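Local coordinates for protein XRE family transcriptional regulator (PDB 6F8H) that is the antitoxin GraA, a HigA-type helix-turn-helix protein that probably neutralises the toxin GraT and binds operator DNA, at residues 61-66 and 71-76; 23-28 and 67-72; 11-14 and 18-21. All coordinates share one frame; numbering follows the deposited sequence.

Contact 1 of 3, residues 61-66 and 71-76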
loop_
_atom_site.group_PDB
_atom_site.type_symbol
_atom_site.label_atom_id
_atom_site.label_comp_id
_atom_site.label_asym_id
_atom_site.label_seq_id
_atom_site.Cartn_x
_atom_site.Cartn_y
_atom_site.Cartn_z
ATOM N N MET A 61 -7.302 5.364 -7.119
ATOM C CA MET A 61 -6.785 6.722 -7.251
ATOM C C MET A 61 -5.447 6.757 -7.979
ATOM O O MET A 61 -5.185 7.629 -8.794
ATOM C CB MET A 61 -6.647 7.366 -5.877
ATOM C CG MET A 61 -6.127 8.775 -5.921
ATOM S SD MET A 61 -7.228 9.865 -6.842
ATOM C CE MET A 61 -8.719 9.663 -5.894
ATOM N N ALA A 62 -4.615 5.778 -7.688
ATOM C CA ALA A 62 -3.293 5.706 -8.286
ATOM C C ALA A 62 -3.372 5.471 -9.806
ATOM O O ALA A 62 -2.586 6.028 -10.559
ATOM C CB ALA A 62 -2.496 4.621 -7.631
ATOM N N LEU A 63 -4.317 4.641 -10.234
ATOM C CA LEU A 63 -4.585 4.431 -11.656
ATOM C C LEU A 63 -5.072 5.713 -12.325
ATOM O O LEU A 63 -4.597 6.082 -13.410
ATOM C CB LEU A 63 -5.621 3.314 -11.847
ATOM C CG LEU A 63 -5.162 1.896 -11.485
ATOM C CD1 LEU A 63 -6.247 0.882 -11.718
ATOM C CD2 LEU A 63 -3.932 1.547 -12.304
ATOM N N ARG A 64 -6.021 6.387 -11.670
ATOM C CA ARG A 64 -6.538 7.668 -12.149
ATOM C C ARG A 64 -5.419 8.699 -12.267
ATOM O O ARG A 64 -5.310 9.391 -13.282
ATOM C CB ARG A 64 -7.659 8.180 -11.217
ATOM C CG ARG A 64 -8.896 7.258 -11.246
ATOM C CD ARG A 64 -10.044 7.683 -10.334
ATOM N NE ARG A 64 -11.200 6.799 -10.530
ATOM C CZ ARG A 64 -12.111 6.962 -11.490
ATOM N NH1 ARG A 64 -12.033 7.992 -12.316
ATOM N NH2 ARG A 64 -13.110 6.104 -11.612
ATOM N N LEU A 65 -4.570 8.786 -11.246
ATOM C CA LEU A 65 -3.472 9.767 -11.273
ATOM C C LEU A 65 -2.471 9.484 -12.408
ATOM O O LEU A 65 -1.989 10.405 -13.084
ATOM C CB LEU A 65 -2.752 9.779 -9.921
ATOM C CG LEU A 65 -3.487 10.509 -8.780
ATOM C CD1 LEU A 65 -2.983 10.066 -7.406
ATOM C CD2 LEU A 65 -3.266 11.984 -8.942
ATOM N N SER A 66 -2.165 8.206 -12.608
ATOM C CA SER A 66 -1.207 7.807 -13.631
ATOM C C SER A 66 -1.686 8.211 -15.031
ATOM O O SER A 66 -0.905 8.689 -15.851
ATOM C CB SER A 66 -0.972 6.303 -13.577
ATOM O OG SER A 66 -2.102 5.594 -14.025
ATOM N N THR A 71 2.043 9.222 -15.252
ATOM C CA THR A 71 2.996 8.471 -14.440
ATOM C C THR A 71 2.612 7.012 -14.490
ATOM O O THR A 71 1.607 6.661 -15.096
ATOM C CB THR A 71 2.997 8.921 -12.970
ATOM O OG1 THR A 71 1.792 8.461 -12.351
ATOM C CG2 THR A 71 3.081 10.430 -12.864
ATOM N N THR A 72 3.389 6.162 -13.837
ATOM C CA THR A 72 2.913 4.817 -13.586
ATOM C C THR A 72 2.009 4.862 -12.342
ATOM O O THR A 72 2.100 5.800 -11.551
ATOM C CB THR A 72 4.060 3.836 -13.357
ATOM O OG1 THR A 72 4.677 4.118 -12.095
ATOM C CG2 THR A 72 5.099 3.936 -14.491
ATOM N N PRO A 73 1.134 3.859 -12.164
ATOM C CA PRO A 73 0.370 3.890 -10.922
ATOM C C PRO A 73 1.209 3.352 -9.748
ATOM O O PRO A 73 0.924 3.701 -8.606
ATOM C CB PRO A 73 -0.840 3.003 -11.230
ATOM C CG PRO A 73 -0.344 2.044 -12.247
ATOM C CD PRO A 73 0.674 2.792 -13.078
ATOM N N GLU A 74 2.250 2.565 -10.031
ATOM C CA GLU A 74 3.152 2.113 -8.973
ATOM C C GLU A 74 3.836 3.305 -8.286
ATOM O O GLU A 74 4.043 3.280 -7.074
ATOM C CB GLU A 74 4.199 1.135 -9.522
ATOM C CG GLU A 74 3.663 -0.293 -9.765
ATOM C CD GLU A 74 2.881 -0.433 -11.068
ATOM O OE1 GLU A 74 2.768 0.562 -11.823
ATOM O OE2 GLU A 74 2.391 -1.551 -11.338
ATOM N N PHE A 75 4.144 4.351 -9.054
ATOM C CA PHE A 75 4.793 5.553 -8.502
ATOM C C PHE A 75 4.031 6.054 -7.280
ATOM O O PHE A 75 4.625 6.318 -6.233
ATOM C CB PHE A 75 4.895 6.655 -9.571
ATOM C CG PHE A 75 5.376 7.993 -9.048
ATOM C CD1 PHE A 75 6.711 8.191 -8.722
ATOM C CD2 PHE A 75 4.491 9.062 -8.905
ATOM C CE1 PHE A 75 7.155 9.424 -8.253
ATOM C CE2 PHE A 75 4.932 10.304 -8.434
ATOM C CZ PHE A 75 6.268 10.479 -8.104
ATOM N N TRP A 76 2.709 6.137 -7.408
ATOM C CA TRP A 76 1.868 6.641 -6.324
ATOM C C TRP A 76 1.707 5.660 -5.163
ATOM O O TRP A 76 1.836 6.068 -4.012
ATOM C CB TRP A 76 0.496 7.066 -6.880
ATOM C CG TRP A 76 0.674 8.206 -7.853
ATOM C CD1 TRP A 76 0.610 8.146 -9.221
ATOM C CD2 TRP A 76 1.024 9.559 -7.528
ATOM N NE1 TRP A 76 0.868 9.387 -9.761
ATOM C CE2 TRP A 76 1.120 10.275 -8.742
ATOM C CE3 TRP A 76 1.247 10.243 -6.326
ATOM C CZ2 TRP A 76 1.443 11.638 -8.789
ATOM C CZ3 TRP A 76 1.563 11.606 -6.373
ATOM C CH2 TRP A 76 1.652 12.287 -7.593
#
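Trp76 packs against Ala62 and Leu65 of helix 59-69, its side chain crossing that of Leu65 at about a right angle. Trp76 CB rests on Ala62 CB at 3.9 Å. The indole is swung against the helix with CG beside the backbone N (chi1 -63°). CG and CD2 lie near Leu65 CD1, and Trp76 NE1 comes 3.6 Å from Leu65 CB. That same CB sits over the face of the five-membered ring, 3.9 Å from its centroid, a CH-pi contact. NE1 also gives a weak, bent hydrogen bond to Thr71 OG1. At the far end, CZ2 meets Leu69 and CH2 meets Phe25 and Leu21 of helix 17-29. Phe75 CD2 covers the opposite face of the indole.

Ser66 CB lies against Thr71 O and Pro73, while Ser66 OG donates to Leu63 O at 2.6 Å. Thr71 N donates to Ser66 O at 3.1 Å. Pro73 CB packs on Leu63 CD2 at 3.6 Å. Thr72 OG1 caps the next helix by accepting from Phe75 N.

This is a short connection between two consecutive helices of the helix-turn-helix domain. Leu65 also reaches Leu40 of helix 33-40. Leu63 and Pro73 pack on Ala88 and Leu85 of the second subunit.

Contact 2 of 3, residues 23-28 and 67-72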
loop_
_atom_site.group_PDB
_atom_site.type_symbol
_atom_site.label_atom_id
_atom_site.label_comp_id
_atom_site.label_asym_id
_atom_site.label_seq_id
_atom_site.Cartn_x
_atom_site.Cartn_y
_atom_site.Cartn_z
ATOM N N GLU A 23 3.852 19.512 -4.176
ATOM C CA GLU A 23 5.122 20.240 -4.373
ATOM C C GLU A 23 5.678 20.096 -5.784
ATOM O O GLU A 23 6.279 21.034 -6.301
ATOM C CB GLU A 23 6.186 19.777 -3.382
ATOM C CG GLU A 23 5.911 20.136 -1.945
ATOM C CD GLU A 23 5.913 21.635 -1.700
ATOM O OE1 GLU A 23 6.569 22.379 -2.467
ATOM O OE2 GLU A 23 5.253 22.072 -0.734
ATOM N N GLU A 24 5.483 18.931 -6.405
ATOM C CA GLU A 24 6.095 18.669 -7.697
ATOM C C GLU A 24 5.121 18.840 -8.859
ATOM O O GLU A 24 5.499 19.338 -9.914
ATOM C CB GLU A 24 6.696 17.262 -7.723
ATOM C CG GLU A 24 7.681 17.008 -6.589
ATOM C CD GLU A 24 8.658 15.892 -6.903
ATOM O OE1 GLU A 24 8.704 15.473 -8.079
ATOM O OE2 GLU A 24 9.384 15.433 -5.985
ATOM N N PHE A 25 3.870 18.429 -8.678
ATOM C CA PHE A 25 2.906 18.522 -9.767
ATOM C C PHE A 25 2.102 19.807 -9.712
ATOM O O PHE A 25 2.086 20.561 -10.682
ATOM C CB PHE A 25 1.979 17.300 -9.766
ATOM C CG PHE A 25 2.668 16.058 -10.190
ATOM C CD1 PHE A 25 3.384 15.308 -9.283
ATOM C CD2 PHE A 25 2.658 15.667 -11.523
ATOM C CE1 PHE A 25 4.059 14.161 -9.682
ATOM C CE2 PHE A 25 3.331 14.529 -11.931
ATOM C CZ PHE A 25 4.038 13.773 -11.011
ATOM N N GLN A 26 1.463 20.076 -8.575
ATOM C CA GLN A 26 0.609 21.253 -8.457
ATOM C C GLN A 26 1.348 22.585 -8.561
ATOM O O GLN A 26 0.950 23.457 -9.349
ATOM C CB GLN A 26 -0.174 21.236 -7.141
ATOM C CG GLN A 26 -1.209 22.335 -7.121
ATOM C CD GLN A 26 -2.071 22.315 -5.886
ATOM O OE1 GLN A 26 -1.642 21.869 -4.816
ATOM N NE2 GLN A 26 -3.301 22.790 -6.025
ATOM N N LYS A 27 2.402 22.749 -7.761
ATOM C CA LYS A 27 3.115 24.031 -7.665
ATOM C C LYS A 27 3.581 24.503 -9.038
ATOM O O LYS A 27 3.587 25.697 -9.328
ATOM C CB LYS A 27 4.310 23.918 -6.713
ATOM C CG LYS A 27 5.294 25.092 -6.755
ATOM C CD LYS A 27 6.604 24.728 -6.037
ATOM C CE LYS A 27 7.605 25.888 -6.034
ATOM N NZ LYS A 27 8.679 25.715 -7.051
ATOM N N GLU A 28 3.946 23.544 -9.880
ATOM C CA GLU A 28 4.379 23.828 -11.230
ATOM C C GLU A 28 3.211 24.024 -12.204
ATOM O O GLU A 28 3.009 25.129 -12.709
ATOM C CB GLU A 28 5.281 22.703 -11.723
ATOM C CG GLU A 28 5.455 22.690 -13.212
ATOM C CD GLU A 28 6.103 21.416 -13.709
ATOM O OE1 GLU A 28 6.233 20.454 -12.913
ATOM O OE2 GLU A 28 6.481 21.387 -14.901
ATOM N N ILE A 67 -2.973 8.012 -15.308
ATOM C CA ILE A 67 -3.518 8.455 -16.582
ATOM C C ILE A 67 -3.515 9.968 -16.657
ATOM O O ILE A 67 -3.048 10.552 -17.628
ATOM C CB ILE A 67 -4.956 7.933 -16.811
ATOM C CG1 ILE A 67 -4.932 6.417 -16.930
ATOM C CG2 ILE A 67 -5.524 8.510 -18.094
ATOM C CD1 ILE A 67 -6.283 5.825 -17.168
ATOM N N CYS A 68 -4.014 10.595 -15.602
ATOM C CA CYS A 68 -4.225 12.032 -15.595
ATOM C C CYS A 68 -2.920 12.821 -15.662
ATOM O O CYS A 68 -2.850 13.848 -16.343
ATOM C CB CYS A 68 -5.024 12.432 -14.345
ATOM S SG CYS A 68 -5.353 14.184 -14.224
ATOM N N LEU A 69 -1.885 12.342 -14.975
ATOM C CA LEU A 69 -0.651 13.123 -14.857
ATOM C C LEU A 69 0.549 12.489 -15.557
ATOM O O LEU A 69 1.668 12.985 -15.415
ATOM C CB LEU A 69 -0.297 13.354 -13.377
ATOM C CG LEU A 69 -1.319 14.026 -12.464
ATOM C CD1 LEU A 69 -0.889 13.919 -11.009
ATOM C CD2 LEU A 69 -1.513 15.486 -12.860
ATOM N N ASP A 70 0.316 11.400 -16.292
ATOM C CA ASP A 70 1.370 10.714 -17.058
ATOM C C ASP A 70 2.458 10.058 -16.196
ATOM O O ASP A 70 3.654 10.289 -16.399
ATOM C CB ASP A 70 2.037 11.679 -18.046
ATOM C CG ASP A 70 1.128 12.060 -19.196
ATOM O OD1 ASP A 70 0.422 11.160 -19.702
ATOM O OD2 ASP A 70 1.120 13.250 -19.589
ATOM N N THR A 71 2.043 9.222 -15.252
ATOM C CA THR A 71 2.996 8.471 -14.440
ATOM C C THR A 71 2.612 7.012 -14.490
ATOM O O THR A 71 1.607 6.661 -15.096
ATOM C CB THR A 71 2.997 8.921 -12.970
ATOM O OG1 THR A 71 1.792 8.461 -12.351
ATOM C CG2 THR A 71 3.081 10.430 -12.864
ATOM N N THR A 72 3.389 6.162 -13.837
ATOM C CA THR A 72 2.913 4.817 -13.586
ATOM C C THR A 72 2.009 4.862 -12.342
ATOM O O THR A 72 2.100 5.800 -11.551
ATOM C CB THR A 72 4.060 3.836 -13.357
ATOM O OG1 THR A 72 4.677 4.118 -12.095
ATOM C CG2 THR A 72 5.099 3.936 -14.491
#
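Phe25 of helix 17-29 meets the end of helix 59-69 through Leu69 and Thr71. Its CG lies beside the backbone N (chi1 -71°), which carries the ring across the gap between the two backbones. The nearest CA atoms, those of Phe25 and Leu69, are still 8.2 Å apart, so the meeting is made mainly by side chains.

Along 67-72, Ile67 and Cys68 pack elsewhere, on the second subunit and helix 33-40.

Leu69 is the first residue to reach Phe25. Leu69 CD1 lies over one face of the phenyl ring, 4.0 Å from Phe25 CD2. Leu69 CB adds a looser touch, 4.1 Å from Phe25 CE2. The two side chains run at a slant to each other. Leu69 also packs on Leu21 of helix 17-29 and on Trp76 of helix 73-99.

Asp70 follows with positive phi (66°) and turns the chain out of the helix. Its OD1 forms a salt bridge with Arg102 of the second subunit.

After this turn, Thr71 faces Phe25 from the opposite direction. Thr71 CG2 stands 3.9 Å from Phe25 CZ, the far end of the ring. This methyl is anti to the carbonyl carbon and turned to the phenyl, while OG1 is bonded within the turn. Thr72 then caps the next helix.

The contact is small, burying 130 Å², and it is apolar. Phe25 also meets the Trp76 ring, with the planes at about 45°, and joins one hydrophobic cluster of the helix-turn-helix domain. Such contacts imply van der Waals and hydrophobic cohesion, without the directional hold of a polar bond.

Contact 3 of 3, residues 11-14 and 18-21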
loop_
_atom_site.group_PDB
_atom_site.type_symbol
_atom_site.label_atom_id
_atom_site.label_comp_id
_atom_site.label_asym_id
_atom_site.label_seq_id
_atom_site.Cartn_x
_atom_site.Cartn_y
_atom_site.Cartn_z
ATOM N N GLY A 11 13.843 8.722 11.864
ATOM C CA GLY A 11 14.996 9.102 11.064
ATOM C C GLY A 11 14.602 9.925 9.848
ATOM O O GLY A 11 14.360 11.124 9.988
ATOM N N MET A 12 14.529 9.323 8.656
ATOM C CA MET A 12 14.146 10.135 7.504
ATOM C C MET A 12 12.651 10.442 7.578
ATOM O O MET A 12 11.850 9.590 7.945
ATOM C CB MET A 12 14.515 9.444 6.189
ATOM C CG MET A 12 15.741 10.075 5.530
ATOM S SD MET A 12 16.461 9.121 4.182
ATOM C CE MET A 12 18.088 9.874 4.064
ATOM N N ARG A 13 12.295 11.681 7.260
ATOM C CA ARG A 13 10.918 12.148 7.380
ATOM C C ARG A 13 9.990 11.375 6.443
ATOM O O ARG A 13 10.294 11.229 5.272
ATOM C CB ARG A 13 10.850 13.653 7.080
ATOM C CG ARG A 13 9.463 14.264 7.197
ATOM C CD ARG A 13 9.523 15.770 6.975
ATOM N NE ARG A 13 10.020 16.106 5.644
ATOM C CZ ARG A 13 9.235 16.293 4.587
ATOM N NH1 ARG A 13 7.918 16.171 4.717
ATOM N NH2 ARG A 13 9.763 16.589 3.410
ATOM N N PRO A 14 8.867 10.865 6.967
ATOM C CA PRO A 14 7.861 10.252 6.091
ATOM C C PRO A 14 7.385 11.241 5.026
ATOM O O PRO A 14 7.086 12.387 5.364
ATOM C CB PRO A 14 6.719 9.898 7.049
ATOM C CG PRO A 14 7.351 9.793 8.387
ATOM C CD PRO A 14 8.522 10.741 8.390
ATOM N N GLY A 18 0.705 13.116 -1.030
ATOM C CA GLY A 18 0.110 14.424 -1.243
ATOM C C GLY A 18 1.173 15.513 -1.292
ATOM O O GLY A 18 1.026 16.523 -1.985
ATOM N N GLU A 19 2.258 15.315 -0.559
ATOM C CA GLU A 19 3.358 16.285 -0.615
ATOM C C GLU A 19 3.965 16.303 -2.021
ATOM O O GLU A 19 4.220 17.374 -2.582
ATOM C CB GLU A 19 4.434 15.965 0.428
ATOM C CG GLU A 19 5.697 16.842 0.328
ATOM C CD GLU A 19 6.708 16.573 1.446
ATOM O OE1 GLU A 19 6.308 16.553 2.620
ATOM O OE2 GLU A 19 7.901 16.374 1.149
ATOM N N ILE A 20 4.185 15.122 -2.588
ATOM C CA ILE A 20 4.674 15.039 -3.970
ATOM C C ILE A 20 3.640 15.645 -4.927
ATOM O O ILE A 20 3.987 16.438 -5.815
ATOM C CB ILE A 20 4.983 13.592 -4.374
ATOM C CG1 ILE A 20 6.077 13.006 -3.475
ATOM C CG2 ILE A 20 5.409 13.498 -5.849
ATOM C CD1 ILE A 20 7.332 13.846 -3.436
ATOM N N LEU A 21 2.365 15.288 -4.745
ATOM C CA LEU A 21 1.328 15.806 -5.630
ATOM C C LEU A 21 1.340 17.331 -5.584
ATOM O O LEU A 21 1.315 18.003 -6.621
ATOM C CB LEU A 21 -0.063 15.262 -5.248
ATOM C CG LEU A 21 -1.228 15.709 -6.131
ATOM C CD1 LEU A 21 -0.935 15.385 -7.592
ATOM C CD2 LEU A 21 -2.527 15.025 -5.686
#
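Arg13 and Glu19 approach each other from opposite directions and meet end-on. The guanidinium and carboxylate planes are 16° apart, so the two flat groups are nearly coplanar. Each terminal nitrogen takes one oxygen. NH1 of Arg13 donates to OE1 of Glu19 at 2.7 Å, with an almost straight N-H...O angle of 179°. NH2 of Arg13 donates to OE2 of Glu19 at 2.9 Å, slightly more bent at 161°. Both oxygens use their syn lone pairs, the side facing the other oxygen. The result is a bidentate salt bridge. Its paired bonds restrain how far guanidinium and carboxylate can twist against each other.

The arginine chain leaves the backbone with CG anti to N and bends at chi3, which turns the guanidinium towards the helix. Glu19 reaches out extended to meet it. Each charge probably stabilises the ionised form of the other.

The bridge is a surface contact and no part of the hydrophobic core. It links the irregular N-terminal segment, where Gly11 and Met12 are poorly ordered, to the first turn of helix 17-29. The adjoining Pro14 lies on helix 73-99, against Phe83, Arg86 and Gln90. Met12 O accepts from Arg86 NE of the same helix. On the helix side, Ile20 packs on Leu79 of helix 73-99, while Leu21 faces Ile50 and Leu51 of helix 44-51.

From the N terminus, contact 3 comes first and closes a very short loop, joining the arm 11-14 to the start of helix 17-29. Contact 2 opens a little later on the same helix. It spans 38 residues, including helices 33-40 and 44-51, before returning at 67-72. Contact 1 opens at 61-66, before contact 2 closes, and ends at 71-76. Contacts 1 and 2 end on the same stretch, where they share Thr71 and Thr72. They also touch through Trp76, Phe25 and Leu69. Contact 3 lies about 17 Å from contact 1, centre to centre, yet Leu21 meets both Trp76 and Leu69. Helices 17-29, 59-69 and 73-99 are thus tied together.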